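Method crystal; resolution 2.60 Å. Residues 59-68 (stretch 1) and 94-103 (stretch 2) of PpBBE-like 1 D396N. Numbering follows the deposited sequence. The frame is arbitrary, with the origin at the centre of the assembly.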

# COMPACT_ATOMS: atom_id res chain seq x y z
N GLN A 59 8.33 14.64 -21.17
CA GLN A 59 7.66 15.64 -20.34
C GLN A 59 7.99 15.45 -18.86
O GLN A 59 8.08 16.44 -18.11
N VAL A 60 8.17 14.20 -18.43
CA VAL A 60 8.69 13.96 -17.09
C VAL A 60 10.05 14.63 -16.93
O VAL A 60 10.30 15.35 -15.96
N GLN A 61 10.94 14.42 -17.91
CA GLN A 61 12.24 15.08 -17.90
C GLN A 61 12.10 16.59 -17.87
O GLN A 61 12.92 17.28 -17.23
N ASN A 62 11.08 17.14 -18.53
CA ASN A 62 10.86 18.58 -18.50
C ASN A 62 10.50 19.04 -17.10
O ASN A 62 11.04 20.04 -16.60
N ALA A 63 9.56 18.34 -16.45
CA ALA A 63 9.15 18.72 -15.10
C ALA A 63 10.33 18.66 -14.13
O ALA A 63 10.51 19.56 -13.30
N VAL A 64 11.16 17.61 -14.23
CA VAL A 64 12.31 17.49 -13.35
C VAL A 64 13.31 18.60 -13.62
O VAL A 64 13.92 19.16 -12.69
N PHE A 65 13.50 18.96 -14.89
CA PHE A 65 14.41 20.06 -15.21
C PHE A 65 13.85 21.39 -14.71
O PHE A 65 14.57 22.19 -14.11
N CYS A 66 12.56 21.64 -14.95
CA CYS A 66 11.97 22.92 -14.60
C CYS A 66 11.89 23.13 -13.10
O CYS A 66 11.98 24.28 -12.63
N ALA A 67 11.69 22.07 -12.33
CA ALA A 67 11.61 22.24 -10.89
C ALA A 67 12.97 22.60 -10.32
O ALA A 67 13.06 23.41 -9.39
N LYS A 68 14.04 22.02 -10.88
CA LYS A 68 15.39 22.37 -10.45
C LYS A 68 15.72 23.81 -10.79
O LYS A 68 16.40 24.50 -10.02
N VAL A 94 4.93 22.55 -3.78
CA VAL A 94 5.67 21.57 -4.57
C VAL A 94 5.08 21.52 -5.98
O VAL A 94 3.95 21.94 -6.22
N LEU A 95 5.87 21.04 -6.93
CA LEU A 95 5.35 20.66 -8.24
C LEU A 95 4.93 19.20 -8.17
O LEU A 95 5.77 18.31 -7.98
N VAL A 96 3.63 18.95 -8.31
CA VAL A 96 3.09 17.59 -8.31
C VAL A 96 3.10 17.07 -9.73
O VAL A 96 2.43 17.62 -10.61
N VAL A 97 3.84 15.99 -9.96
CA VAL A 97 3.93 15.36 -11.28
C VAL A 97 2.96 14.18 -11.27
O VAL A 97 3.32 13.05 -10.95
N ASP A 98 1.71 14.45 -11.64
CA ASP A 98 0.67 13.43 -11.68
C ASP A 98 0.89 12.52 -12.89
O ASP A 98 0.84 12.98 -14.04
N MET A 99 1.12 11.23 -12.64
CA MET A 99 1.51 10.28 -13.67
C MET A 99 0.31 9.58 -14.32
O MET A 99 0.47 8.49 -14.89
N GLU A 100 -0.87 10.20 -14.28
CA GLU A 100 -2.10 9.57 -14.74
C GLU A 100 -2.04 9.14 -16.20
O GLU A 100 -2.76 8.22 -16.61
N GLY A 101 -1.19 9.78 -17.00
CA GLY A 101 -1.09 9.49 -18.42
C GLY A 101 -0.26 8.29 -18.79
O GLY A 101 -0.15 7.97 -19.97
N PHE A 102 0.33 7.61 -17.81
CA PHE A 102 1.18 6.45 -18.09
C PHE A 102 0.38 5.18 -17.81
O PHE A 102 0.42 4.62 -16.71
N LYS A 103 -0.36 4.72 -18.84
CA LYS A 103 -1.21 3.54 -18.73
C LYS A 103 -0.79 2.45 -19.72
O LYS A 103 -1.62 1.66 -20.17

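The side-chain contacts between the two stretches are all apolar, and their centre is Ala63 set against the strand residues Leu95 and Val97. The helix 59-68 and the strand 95-98 run nearly antiparallel, at 173° between their N-to-C directions, and their axes approach to 10.0 Å. The register is in keeping with this: the CA atoms of Ala63 and Val97 lie 7.3 Å apart, and those of Ala67 and Leu95 lie 7.0 Å apart. Such short spacings go with the methyl side chains of the two alanines, which point toward the strand and occupy little of the gap.

Ala63 CB lies 4.0 Å from Val97 CG2 and also 4.0 Å from Leu95 CD2, so a single methyl meets both strand side chains. Leu95, with chi1 t and chi2 p, points toward the helix, and its CD2 comes still closer to the backbone, 3.8 Å from Ala63 O. That approach is a van der Waals contact, since a methyl carbon offers no hydrogen bond; the same carbonyl accepts one within the helix, with Ala67 N 2.9 Å from Ala63 O. One turn on, Ala67 CB lies 4.2 Å from Leu95 CD2, which places that leucine methyl within reach of both alanines. Val97, chi1 t, also points toward the helix. Between Leu95 and Val97, Val96 is out of reach, as expected from the alternation of side chains along a strand; Asp98 is out of reach as well.

Toward the N-terminal part of the helix segment the partners change from Leu95 and Val97 to Met99 and Phe102. Val60, chi1 t, points toward stretch 2 and has the largest covered area of any residue here, 64 Å². Its CG2 lies 3.7 Å from Phe102 CZ and 4.1 Å from Met99 SD. The valine methyl approaches the Phe102 ring obliquely. Phe102, chi1 m with chi2 at 69°, points toward the helix, whereas the CA-to-CB bond of Met99 is sideways; its m, m, m rotamer nevertheless brings the end of the chain nearer to the helix. These two residues are the first and last of a type I turn, in which Phe102 N donates to Met99 O at 3.1 Å.

No hydrogen bond crosses between the stretches, and the summed buried surface is a modest 249 Å². The polar side chains lie outside the contact. On the turn side, Glu100 N donates to Asp98 OD1 at 2.8 Å with an N-H...acceptor angle of 137°, linking Asp98 to the turn; Asp98 OD2 is hydrogen-bonded elsewhere in the structure. On the helix, Gln59 is sideways and Gln61 out of reach; neither has area covered by stretch 2, and Gln59 OE1 and NE2 and Gln61 NE2 are hydrogen-bonded elsewhere in the structure. Cys66, chi1 m, is also sideways; its closest approach to stretch 2 is Cys66 CB to Leu95 CD2, 5.6 Å, and it is bonded covalently to a group elsewhere in the structure.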

# COMPACT_ATOMS: atom_id res chain seq x y z
CB GLN A 59 6.15 15.57 -20.58
CG GLN A 59 5.75 15.97 -21.97
CD GLN A 59 4.27 15.88 -22.19
OE1 GLN A 59 3.55 15.27 -21.40
NE2 GLN A 59 3.79 16.50 -23.26
CB VAL A 60 8.76 12.45 -16.79
CG1 VAL A 60 9.40 12.21 -15.43
CG2 VAL A 60 7.37 11.84 -16.84
CB GLN A 61 13.05 14.63 -19.11
CG GLN A 61 13.62 13.24 -18.95
CD GLN A 61 14.07 12.64 -20.26
OE1 GLN A 61 13.39 12.77 -21.29
NE2 GLN A 61 15.21 11.95 -20.24
CB ASN A 62 9.77 18.97 -19.48
CG ASN A 62 9.32 20.40 -19.29
OD1 ASN A 62 8.40 20.68 -18.52
ND2 ASN A 62 9.99 21.32 -19.97
CB ALA A 63 8.01 17.82 -14.62
CB VAL A 64 12.96 16.10 -13.51
CG1 VAL A 64 14.27 16.02 -12.75
CG2 VAL A 64 11.99 15.01 -13.05
CB PHE A 65 14.66 20.10 -16.71
CG PHE A 65 15.45 21.30 -17.17
CD1 PHE A 65 16.83 21.28 -17.15
CD2 PHE A 65 14.80 22.45 -17.60
CE1 PHE A 65 17.55 22.39 -17.56
CE2 PHE A 65 15.51 23.56 -18.00
CZ PHE A 65 16.88 23.53 -17.99
CB CYS A 66 10.58 23.04 -15.22
SG CYS A 66 10.60 23.32 -17.00
CB ALA A 67 11.08 20.97 -10.24
CB LYS A 68 16.40 21.42 -11.10
CG LYS A 68 16.33 20.00 -10.60
CD LYS A 68 17.50 19.17 -11.09
CE LYS A 68 17.35 18.81 -12.56
NZ LYS A 68 18.61 18.22 -13.08
CB VAL A 94 5.63 20.21 -3.85
CG1 VAL A 94 6.14 19.07 -4.72
CG2 VAL A 94 6.44 20.29 -2.57
CB LEU A 95 6.39 20.87 -9.34
CG LEU A 95 6.01 20.34 -10.73
CD1 LEU A 95 4.81 21.09 -11.30
CD2 LEU A 95 7.19 20.38 -11.70
CB VAL A 96 1.67 17.54 -7.72
CG1 VAL A 96 1.09 16.13 -7.88
CG2 VAL A 96 1.65 17.99 -6.26
CB VAL A 97 5.35 14.93 -11.59
CG1 VAL A 97 5.43 14.33 -13.00
CG2 VAL A 97 6.29 16.11 -11.42
CB ASP A 98 -0.70 14.09 -11.72
CG ASP A 98 -1.84 13.09 -11.65
OD1 ASP A 98 -1.84 12.09 -12.40
OD2 ASP A 98 -2.76 13.32 -10.84
CB MET A 99 2.47 9.25 -13.08
CG MET A 99 3.77 9.86 -12.63
SD MET A 99 4.73 10.50 -14.02
CE MET A 99 5.38 8.97 -14.70
CB GLU A 100 -3.23 10.57 -14.54
CG GLU A 100 -4.61 10.14 -14.92
CD GLU A 100 -5.59 11.24 -14.58
OE1 GLU A 100 -5.24 12.44 -14.80
OE2 GLU A 100 -6.68 10.91 -14.06
CB PHE A 102 2.45 6.51 -17.25
CG PHE A 102 3.44 7.52 -17.72
CD1 PHE A 102 3.17 8.87 -17.61
CD2 PHE A 102 4.64 7.12 -18.28
CE1 PHE A 102 4.09 9.81 -18.05
CE2 PHE A 102 5.57 8.05 -18.73
CZ PHE A 102 5.29 9.40 -18.61
CB LYS A 103 -2.67 3.90 -18.93
CG LYS A 103 -3.16 5.00 -18.00
CD LYS A 103 -4.06 4.48 -16.90
CE LYS A 103 -4.36 5.57 -15.87
NZ LYS A 103 -5.71 6.21 -16.00